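Local atomic coordinates of twin-arginine translocation pathway signal (Rhodoferax ferrireducens, PDB entry 5IM2), a protein that probably serves as the extracytoplasmic solute-binding component of a TRAP transporter, holding benzoate in its ligand pocket. Residues W71-I83 with D278-T291. Sequence-based numbering, arbitrary orientation.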
loop_
_atom_site.group_PDB
_atom_site.type_symbol
_atom_site.label_atom_id
_atom_site.label_comp_id
_atom_site.label_asym_id
_atom_site.label_seq_id
_atom_site.Cartn_x
_atom_site.Cartn_y
_atom_site.Cartn_z
ATOM N N TRP A 71 -3.880 14.220 8.595
ATOM C CA TRP A 71 -2.852 13.935 9.589
ATOM C C TRP A 71 -2.033 15.177 9.893
ATOM O O TRP A 71 -1.790 15.498 11.059
ATOM C CB TRP A 71 -1.959 12.790 9.094
ATOM C CG TRP A 71 -0.860 12.362 10.082
ATOM C CD1 TRP A 71 -0.973 11.421 11.070
ATOM C CD2 TRP A 71 0.481 12.863 10.166
ATOM N NE1 TRP A 71 0.219 11.299 11.743
ATOM C CE2 TRP A 71 1.120 12.178 11.210
ATOM C CE3 TRP A 71 1.206 13.818 9.451
ATOM C CZ2 TRP A 71 2.441 12.436 11.571
ATOM C CZ3 TRP A 71 2.519 14.062 9.808
ATOM C CH2 TRP A 71 3.118 13.374 10.845
ATOM N N MET A 72 -1.566 15.883 8.855
ATOM C CA MET A 72 -0.807 17.111 9.084
ATOM C C MET A 72 -1.619 18.146 9.860
ATOM O O MET A 72 -1.088 18.853 10.731
ATOM C CB MET A 72 -0.361 17.688 7.736
ATOM C CG MET A 72 0.788 16.911 7.130
ATOM S SD MET A 72 1.373 17.661 5.595
ATOM C CE MET A 72 0.342 16.798 4.407
ATOM N N ASP A 73 -2.895 18.288 9.532
ATOM C CA ASP A 73 -3.716 19.276 10.232
ATOM C C ASP A 73 -3.917 18.906 11.703
ATOM O O ASP A 73 -3.894 19.786 12.574
ATOM C CB ASP A 73 -5.061 19.443 9.531
ATOM C CG ASP A 73 -4.937 20.215 8.214
ATOM O OD1 ASP A 73 -3.839 20.747 7.944
ATOM O OD2 ASP A 73 -5.927 20.284 7.450
ATOM N N LYS A 74 -4.119 17.617 11.997
ATOM C CA LYS A 74 -4.261 17.178 13.384
ATOM C C LYS A 74 -2.991 17.461 14.169
ATOM O O LYS A 74 -3.039 17.974 15.296
ATOM C CB LYS A 74 -4.637 15.682 13.390
ATOM C CG LYS A 74 -4.600 14.961 14.737
ATOM C CD LYS A 74 -5.880 14.145 15.000
ATOM C CE LYS A 74 -5.687 12.634 14.838
ATOM N NZ LYS A 74 -6.436 11.855 15.883
ATOM N N VAL A 75 -1.829 17.173 13.573
ATOM C CA VAL A 75 -0.555 17.492 14.220
ATOM C C VAL A 75 -0.404 18.998 14.409
ATOM O O VAL A 75 0.034 19.468 15.470
ATOM C CB VAL A 75 0.605 16.898 13.408
ATOM C CG1 VAL A 75 1.962 17.422 13.937
ATOM C CG2 VAL A 75 0.514 15.373 13.432
ATOM N N SER A 76 -0.722 19.787 13.382
ATOM C CA SER A 76 -0.609 21.231 13.541
ATOM C C SER A 76 -1.546 21.736 14.628
ATOM O O SER A 76 -1.138 22.504 15.511
ATOM C CB SER A 76 -0.892 21.918 12.212
ATOM O OG SER A 76 0.236 21.781 11.383
ATOM N N LYS A 77 -2.809 21.317 14.585
ATOM C CA LYS A 77 -3.793 21.808 15.558
ATOM C C LYS A 77 -3.413 21.410 16.977
ATOM O O LYS A 77 -3.473 22.231 17.902
ATOM C CB LYS A 77 -5.179 21.271 15.197
ATOM C CG LYS A 77 -6.180 21.249 16.351
ATOM C CD LYS A 77 -7.484 20.588 15.939
ATOM C CE LYS A 77 -8.611 21.604 15.819
ATOM N NZ LYS A 77 -8.971 22.183 17.140
ATOM N N GLU A 78 -3.007 20.152 17.170
ATOM C CA GLU A 78 -2.642 19.676 18.497
ATOM C C GLU A 78 -1.400 20.387 19.033
ATOM O O GLU A 78 -1.220 20.477 20.259
ATOM C CB GLU A 78 -2.443 18.156 18.440
ATOM C CG GLU A 78 -2.321 17.478 19.798
ATOM C CD GLU A 78 -2.003 15.976 19.698
ATOM O OE1 GLU A 78 -2.387 15.341 18.680
ATOM O OE2 GLU A 78 -1.372 15.441 20.646
ATOM N N SER A 79 -0.559 20.922 18.150
ATOM C CA SER A 79 0.616 21.678 18.563
ATOM C C SER A 79 0.336 23.170 18.704
ATOM O O SER A 79 1.269 23.946 18.912
ATOM C CB SER A 79 1.764 21.451 17.565
ATOM O OG SER A 79 1.527 22.110 16.326
ATOM N N GLY A 80 -0.925 23.583 18.612
ATOM C CA GLY A 80 -1.234 25.001 18.652
ATOM C C GLY A 80 -0.544 25.786 17.563
ATOM O O GLY A 80 -0.208 26.967 17.759
ATOM N N GLY A 81 -0.309 25.152 16.419
ATOM C CA GLY A 81 0.323 25.789 15.288
ATOM C C GLY A 81 1.830 25.846 15.351
ATOM O O GLY A 81 2.451 26.439 14.455
ATOM N N ARG A 82 2.449 25.258 16.376
ATOM C CA ARG A 82 3.901 25.339 16.461
ATOM C C ARG A 82 4.571 24.427 15.455
ATOM O O ARG A 82 5.725 24.671 15.086
ATOM C CB ARG A 82 4.382 25.005 17.862
ATOM C CG ARG A 82 3.816 25.937 18.896
ATOM C CD ARG A 82 4.781 26.223 20.008
ATOM N NE ARG A 82 5.262 25.036 20.704
ATOM C CZ ARG A 82 4.512 24.252 21.472
ATOM N NH1 ARG A 82 3.219 24.488 21.631
ATOM N NH2 ARG A 82 5.063 23.214 22.075
ATOM N N ILE A 83 3.883 23.378 15.013
ATOM C CA ILE A 83 4.375 22.522 13.939
ATOM C C ILE A 83 3.607 22.869 12.670
ATOM O O ILE A 83 2.382 22.711 12.607
ATOM C CB ILE A 83 4.228 21.032 14.264
ATOM C CG1 ILE A 83 4.888 20.670 15.601
ATOM C CG2 ILE A 83 4.840 20.208 13.118
ATOM C CD1 ILE A 83 4.642 19.209 16.023
ATOM N N ASP A 278 8.511 18.726 23.624
ATOM C CA ASP A 278 7.056 18.864 23.640
ATOM C C ASP A 278 6.454 18.602 22.260
ATOM O O ASP A 278 5.390 17.978 22.141
ATOM C CB ASP A 278 6.666 20.251 24.168
ATOM C CG ASP A 278 7.308 21.377 23.384
ATOM O OD1 ASP A 278 7.825 21.108 22.280
ATOM O OD2 ASP A 278 7.292 22.532 23.867
ATOM N N LEU A 279 7.132 19.043 21.195
ATOM C CA LEU A 279 6.639 18.803 19.844
ATOM C C LEU A 279 6.911 17.379 19.380
ATOM O O LEU A 279 6.083 16.795 18.679
ATOM C CB LEU A 279 7.265 19.816 18.877
ATOM C CG LEU A 279 6.955 21.285 19.193
ATOM C CD1 LEU A 279 7.543 22.167 18.097
ATOM C CD2 LEU A 279 5.457 21.506 19.312
ATOM N N ARG A 280 8.034 16.795 19.796
ATOM C CA ARG A 280 8.254 15.379 19.556
ATOM C C ARG A 280 7.119 14.556 20.154
ATOM O O ARG A 280 6.641 13.604 19.532
ATOM C CB ARG A 280 9.614 14.958 20.117
ATOM C CG ARG A 280 9.950 13.466 19.905
ATOM C CD ARG A 280 11.451 13.168 19.923
ATOM N NE ARG A 280 12.102 13.739 21.102
ATOM C CZ ARG A 280 12.903 14.802 21.097
ATOM N NH1 ARG A 280 13.201 15.433 19.964
ATOM N NH2 ARG A 280 13.417 15.237 22.245
ATOM N N LYS A 281 6.641 14.928 21.344
ATOM C CA LYS A 281 5.545 14.171 21.947
ATOM C C LYS A 281 4.292 14.232 21.083
ATOM O O LYS A 281 3.569 13.237 20.955
ATOM C CB LYS A 281 5.245 14.698 23.348
ATOM C CG LYS A 281 4.107 13.968 24.044
ATOM C CD LYS A 281 3.916 14.435 25.474
ATOM C CE LYS A 281 3.211 13.377 26.314
ATOM N NZ LYS A 281 3.517 13.547 27.763
ATOM N N ILE A 282 4.028 15.386 20.465
ATOM C CA ILE A 282 2.882 15.514 19.565
ATOM C C ILE A 282 3.052 14.586 18.375
ATOM O O ILE A 282 2.118 13.885 17.964
ATOM C CB ILE A 282 2.703 16.976 19.104
ATOM C CG1 ILE A 282 2.490 17.915 20.297
ATOM C CG2 ILE A 282 1.537 17.092 18.109
ATOM C CD1 ILE A 282 1.205 17.690 21.016
ATOM N N ILE A 283 4.243 14.580 17.784
ATOM C CA ILE A 283 4.519 13.637 16.704
ATOM C C ILE A 283 4.286 12.202 17.183
ATOM O O ILE A 283 3.628 11.403 16.499
ATOM C CB ILE A 283 5.949 13.840 16.165
ATOM C CG1 ILE A 283 6.074 15.171 15.422
ATOM C CG2 ILE A 283 6.354 12.731 15.204
ATOM C CD1 ILE A 283 5.245 15.296 14.158
ATOM N N ASP A 284 4.815 11.854 18.371
ATOM C CA ASP A 284 4.659 10.490 18.893
ATOM C C ASP A 284 3.188 10.133 19.110
ATOM O O ASP A 284 2.767 8.997 18.847
ATOM C CB ASP A 284 5.421 10.324 20.204
ATOM C CG ASP A 284 6.909 10.283 20.028
ATOM O OD1 ASP A 284 7.386 10.099 18.886
ATOM O OD2 ASP A 284 7.603 10.407 21.059
ATOM N N ASN A 285 2.395 11.089 19.592
ATOM C CA ASN A 285 0.968 10.872 19.806
ATOM C C ASN A 285 0.241 10.554 18.502
ATOM O O ASN A 285 -0.845 9.955 18.516
ATOM C CB ASN A 285 0.329 12.124 20.425
ATOM C CG ASN A 285 0.736 12.380 21.868
ATOM O OD1 ASN A 285 1.282 11.521 22.565
ATOM N ND2 ASN A 285 0.423 13.580 22.335
ATOM N N ASN A 286 0.815 10.962 17.380
ATOM C CA ASN A 286 0.253 10.755 16.059
ATOM C C ASN A 286 1.096 9.771 15.263
ATOM O O ASN A 286 1.167 9.847 14.040
ATOM C CB ASN A 286 0.126 12.098 15.356
ATOM C CG ASN A 286 -0.981 12.924 15.953
ATOM O OD1 ASN A 286 -2.158 12.688 15.669
ATOM N ND2 ASN A 286 -0.623 13.852 16.848
ATOM N N SER A 287 1.735 8.853 15.974
ATOM C CA SER A 287 2.504 7.759 15.411
ATOM C C SER A 287 2.070 6.475 16.088
ATOM O O SER A 287 1.502 6.482 17.183
ATOM C CB SER A 287 4.019 7.920 15.631
ATOM O OG SER A 287 4.494 9.196 15.259
ATOM N N GLY A 288 2.353 5.365 15.424
ATOM C CA GLY A 288 2.270 4.067 16.074
ATOM C C GLY A 288 1.062 3.250 15.690
ATOM O O GLY A 288 0.516 3.375 14.597
ATOM N N LEU A 289 0.639 2.400 16.616
ATOM C CA LEU A 289 -0.420 1.436 16.333
ATOM C C LEU A 289 -1.722 2.114 15.920
ATOM O O LEU A 289 -2.356 1.725 14.930
ATOM C CB LEU A 289 -0.639 0.576 17.583
ATOM C CG LEU A 289 -1.686 -0.524 17.515
ATOM C CD1 LEU A 289 -1.254 -1.578 16.520
ATOM C CD2 LEU A 289 -1.888 -1.161 18.872
ATOM N N GLN A 290 -2.196 3.062 16.729
ATOM C CA GLN A 290 -3.507 3.650 16.449
ATOM C C GLN A 290 -3.495 4.414 15.138
ATOM O O GLN A 290 -4.422 4.293 14.327
ATOM C CB GLN A 290 -3.940 4.566 17.600
ATOM C CG GLN A 290 -4.368 3.818 18.874
ATOM C CD GLN A 290 -3.208 3.162 19.622
ATOM O OE1 GLN A 290 -2.067 3.641 19.584
ATOM N NE2 GLN A 290 -3.502 2.051 20.303
ATOM N N THR A 291 -2.449 5.196 14.901
ATOM C CA THR A 291 -2.347 5.934 13.647
ATOM C C THR A 291 -2.264 4.984 12.453
ATOM O O THR A 291 -2.871 5.243 11.402
ATOM C CB THR A 291 -1.133 6.867 13.707
ATOM O OG1 THR A 291 -1.361 7.866 14.707
ATOM C CG2 THR A 291 -0.926 7.579 12.408
#
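The Trp71 indole meets Asn286 at its edge: NE1 donates in the ring plane to a lone pair of Asn286 O (2.9 Å), while Val75 CG2 lies over the centre of one ring face. That methyl also packs against Asn286 CB, and the Asn286 amide stands almost perpendicular to the indole. Glu78, with CG anti to its backbone N (chi1 -169°) and the chain extended beyond, brings its carboxylate to two amides. Asn285 ND2 reaches Glu78 OE2 at 3.1 Å, the two flat groups nearly coplanar; Asn286 ND2 comes to Glu78 OE1 from above the carboxylate plane (2.9 Å). Asn286 ND2 also donates to Ile282 O at 3.0 Å, which fixes the rotation of the amide. A leucine at Asn286 would probably leave Glu78 OE1 and Ile282 O without this shared donor. Further along, Leu279 CD2 sits over one face of the Arg82 guanidinium, 3.3 Å from NH2, and NH2 makes a salt bridge with Asp278 OD2 (2.9 Å). Between these polar ends, Val75 packs on Ile282 and Ile283, and Ile83 on these two and on Leu279. A Schellman motif with Gly80 as C-prime residue ends helix 62-78, and the overlapping type I' turn Ser79-Arg82 leads into strand 83-88. Helical pieces 71-78 and 278-285 run roughly antiparallel (144°, axes 9.9 Å apart at closest approach) beside the five-stranded sheet, where Trp71 and Ile283 touch Leu163 of strand 161-167, and Ile83 and Leu279 touch Val49 of strand 49-55.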